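PDB 4Z80: EGF family domain-containing protein from Toxoplasma gondii, which binds a peptide of the rhoptry neck protein RON2L1 and, as apical membrane antigen AMA4, probably takes part in the moving junction of host-cell invasion. Local coordinates for residues V58-M63 / I79-T84. Numbering follows the deposited sequence.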
ATOM      1  N   VAL A  58      -8.831   1.377  -8.118  1.00  9.28           N
ATOM      2  CA  VAL A  58      -8.975   0.251  -7.210  1.00 10.58           C
ATOM      3  C   VAL A  58      -8.360  -0.972  -7.889  1.00 10.54           C
ATOM      4  O   VAL A  58      -8.797  -1.348  -8.981  1.00 10.02           O
ATOM      5  CB  VAL A  58     -10.457  -0.017  -6.881  1.00 10.79           C
ATOM      6  CG1 VAL A  58     -10.613  -1.328  -6.115  1.00 11.89           C
ATOM      7  CG2 VAL A  58     -11.020   1.138  -6.096  1.00 11.83           C
ATOM      8  N   GLY A  59      -7.348  -1.574  -7.261  1.00 11.37           N
ATOM      9  CA  GLY A  59      -6.648  -2.711  -7.837  1.00  9.53           C
ATOM     10  C   GLY A  59      -6.729  -3.934  -6.957  1.00 10.96           C
ATOM     11  O   GLY A  59      -6.377  -3.875  -5.784  1.00 10.25           O
ATOM     12  N   TYR A  60      -7.202  -5.038  -7.535  1.00 10.31           N
ATOM     13  CA  TYR A  60      -7.367  -6.302  -6.826  1.00 12.66           C
ATOM     14  C   TYR A  60      -6.903  -7.471  -7.675  1.00 11.43           C
ATOM     15  O   TYR A  60      -7.072  -7.475  -8.900  1.00 13.31           O
ATOM     16  CB  TYR A  60      -8.838  -6.572  -6.466  1.00 11.10           C
ATOM     17  CG  TYR A  60      -9.494  -5.611  -5.513  1.00 10.51           C
ATOM     18  CD1 TYR A  60      -8.897  -5.257  -4.315  1.00  9.59           C
ATOM     19  CD2 TYR A  60     -10.728  -5.066  -5.810  1.00 11.74           C
ATOM     20  CE1 TYR A  60      -9.507  -4.369  -3.444  1.00 11.72           C
ATOM     21  CE2 TYR A  60     -11.353  -4.181  -4.945  1.00 12.58           C
ATOM     22  CZ  TYR A  60     -10.741  -3.830  -3.767  1.00 10.70           C
ATOM     23  OH  TYR A  60     -11.353  -2.947  -2.908  1.00 11.90           O
ATOM     24  N   SER A  61      -6.379  -8.491  -7.007  1.00 11.35           N
ATOM     25  CA  SER A  61      -6.273  -9.811  -7.609  1.00 12.32           C
ATOM     26  C   SER A  61      -6.540 -10.854  -6.537  1.00 10.85           C
ATOM     27  O   SER A  61      -6.555 -10.549  -5.346  1.00 11.89           O
ATOM     28  CB  SER A  61      -4.905 -10.027  -8.241  1.00 15.33           C
ATOM     29  OG  SER A  61      -3.903 -10.091  -7.248  1.00 15.52           O
ATOM     30  N   GLU A  62      -6.772 -12.089  -6.956  1.00 13.87           N
ATOM     31  CA  GLU A  62      -7.054 -13.146  -6.004  1.00 14.38           C
ATOM     32  C   GLU A  62      -5.904 -13.352  -5.033  1.00 13.69           C
ATOM     33  O   GLU A  62      -4.743 -13.428  -5.432  1.00 14.35           O
ATOM     34  CB  GLU A  62      -7.346 -14.452  -6.734  1.00 16.51           C
ATOM     35  CG  GLU A  62      -8.721 -14.491  -7.404  1.00 16.59           C
ATOM     36  CD  GLU A  62      -8.819 -13.660  -8.672  1.00 19.18           C
ATOM     37  OE1 GLU A  62      -7.774 -13.237  -9.216  1.00 20.20           O
ATOM     38  OE2 GLU A  62      -9.962 -13.427  -9.122  1.00 21.60           O
ATOM     39  N   MET A  63      -6.242 -13.436  -3.755  1.00 12.70           N
ATOM     40  CA  MET A  63      -5.255 -13.730  -2.741  1.00 13.16           C
ATOM     41  C   MET A  63      -4.421 -14.933  -3.172  1.00 13.33           C
ATOM     42  O   MET A  63      -4.952 -15.981  -3.548  1.00 14.10           O
ATOM     43  CB  MET A  63      -5.924 -13.988  -1.392  1.00 15.39           C
ATOM     44  CG  MET A  63      -4.959 -14.435  -0.287  1.00 15.23           C
ATOM     45  SD  MET A  63      -3.624 -13.270   0.068  1.00 15.56           S
ATOM     46  CE  MET A  63      -4.513 -11.986   0.958  1.00 15.43           C
ATOM     47  N   ILE A  79     -10.742 -12.649   4.706  1.00 16.77           N
ATOM     48  CA  ILE A  79     -10.037 -11.550   4.061  1.00 17.27           C
ATOM     49  C   ILE A  79     -11.042 -10.409   3.942  1.00 16.07           C
ATOM     50  O   ILE A  79     -12.185 -10.640   3.562  1.00 16.34           O
ATOM     51  CB  ILE A  79      -9.488 -11.951   2.687  1.00 15.78           C
ATOM     52  CG1 ILE A  79      -8.695 -13.263   2.806  1.00 22.41           C
ATOM     53  CG2 ILE A  79      -8.613 -10.828   2.130  1.00 19.58           C
ATOM     54  CD1 ILE A  79      -8.125 -13.747   1.532  1.00 29.69           C
ATOM     55  N   ASP A  80     -10.631  -9.190   4.285  1.00 15.17           N
ATOM     56  CA  ASP A  80     -11.578  -8.084   4.421  1.00 15.56           C
ATOM     57  C   ASP A  80     -12.374  -7.825   3.141  1.00 14.00           C
ATOM     58  O   ASP A  80     -13.533  -7.417   3.196  1.00 14.68           O
ATOM     59  CB  ASP A  80     -10.852  -6.805   4.865  1.00 15.56           C
ATOM     60  CG  ASP A  80      -9.816  -6.321   3.860  1.00 14.35           C
ATOM     61  OD1 ASP A  80      -8.707  -6.911   3.776  1.00 14.31           O
ATOM     62  OD2 ASP A  80     -10.103  -5.320   3.181  1.00 13.57           O
ATOM     63  N   THR A  81     -11.766  -8.090   1.993  1.00 11.77           N
ATOM     64  CA  THR A  81     -12.427  -7.884   0.702  1.00 11.67           C
ATOM     65  C   THR A  81     -13.568  -8.875   0.414  1.00 12.81           C
ATOM     66  O   THR A  81     -14.423  -8.611  -0.434  1.00 13.48           O
ATOM     67  CB  THR A  81     -11.393  -7.956  -0.433  1.00 11.02           C
ATOM     68  OG1 THR A  81     -10.513  -9.060  -0.182  1.00 12.44           O
ATOM     69  CG2 THR A  81     -10.584  -6.656  -0.480  1.00 11.05           C
ATOM     70  N   LYS A  82     -13.603 -10.010   1.103  1.00 12.47           N
ATOM     71  CA  LYS A  82     -14.717 -10.940   0.898  1.00 14.50           C
ATOM     72  C   LYS A  82     -16.036 -10.247   1.223  1.00 18.05           C
ATOM     73  O   LYS A  82     -17.021 -10.386   0.496  1.00 19.64           O
ATOM     74  CB  LYS A  82     -14.555 -12.196   1.746  1.00 16.61           C
ATOM     75  CG  LYS A  82     -13.502 -13.117   1.206  1.00 24.96           C
ATOM     76  CD  LYS A  82     -13.673 -14.517   1.764  1.00 43.91           C
ATOM     77  CE  LYS A  82     -12.503 -14.913   2.617  1.00 28.57           C
ATOM     78  NZ  LYS A  82     -12.376 -16.405   2.666  1.00 44.47           N
ATOM     79  N   THR A  83     -16.033  -9.470   2.293  1.00 14.70           N
ATOM     80  CA  THR A  83     -17.225  -8.748   2.722  1.00 16.64           C
ATOM     81  C   THR A  83     -17.494  -7.511   1.877  1.00 16.06           C
ATOM     82  O   THR A  83     -18.629  -7.252   1.491  1.00 18.63           O
ATOM     83  CB  THR A  83     -17.099  -8.322   4.194  1.00 23.54           C
ATOM     84  OG1 THR A  83     -17.032  -9.491   5.017  1.00 29.90           O
ATOM     85  CG2 THR A  83     -18.288  -7.459   4.638  1.00 25.35           C
ATOM     86  N   THR A  84     -16.452  -6.740   1.591  1.00 12.32           N
ATOM     87  CA  THR A  84     -16.634  -5.451   0.950  1.00 14.53           C
ATOM     88  C   THR A  84     -16.704  -5.525  -0.569  1.00 13.68           C
ATOM     89  O   THR A  84     -17.309  -4.655  -1.191  1.00 13.63           O
ATOM     90  CB  THR A  84     -15.495  -4.507   1.317  1.00 12.63           C
ATOM     91  OG1 THR A  84     -14.261  -5.108   0.913  1.00 13.07           O
ATOM     92  CG2 THR A  84     -15.477  -4.227   2.829  1.00 13.63           C
TER
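Apolar contacts join M63 to I79 and Y60 to T81, two small patches that bury 151 Å² in all between segments 58-63 and 79-84. In the first, the methyl CD1 of I79 does the touching: it lies 3.7 Å from CB of M63 and equally close to M63 CG, so it rests against the root of the methionine. I79 sends CG1 anti to its carbonyl carbon (chi1 -51°) and then runs extended, with chi2 at 180°, which carries CD1 out to M63. The M63 chain bends at both chi2 and chi3 and brings its terminal CE back to 4.1 Å from I79 CD1, so the methyl is met by both ends of the methionine. In the second patch CG2 of T81 approaches the Y60 ring obliquely, 3.9 Å from CE1.

The strand 60-62 pairs antiparallel with 89-91, and segment 79-84 carries a short helix within the long connection that joins these two strands, in the ectodomain of this AMA protein. Y60 to T81 is strand against helix, whereas M63 and I79 meet just outside those elements.

Polar ends are held by neighbours beyond the two segments. T81 OG1 hydrogen-bonds to the carbonyl oxygen of Y89, tying the helix directly to the partner strand, while its methyl is left to meet Y60. The tyrosine OH is bonded to the backbone N of Q297, and its ring meets that of Y89 with the planes about 10° apart. Next to I79, D80 uses OD1 for H295 N and OD2 for T296 OG1.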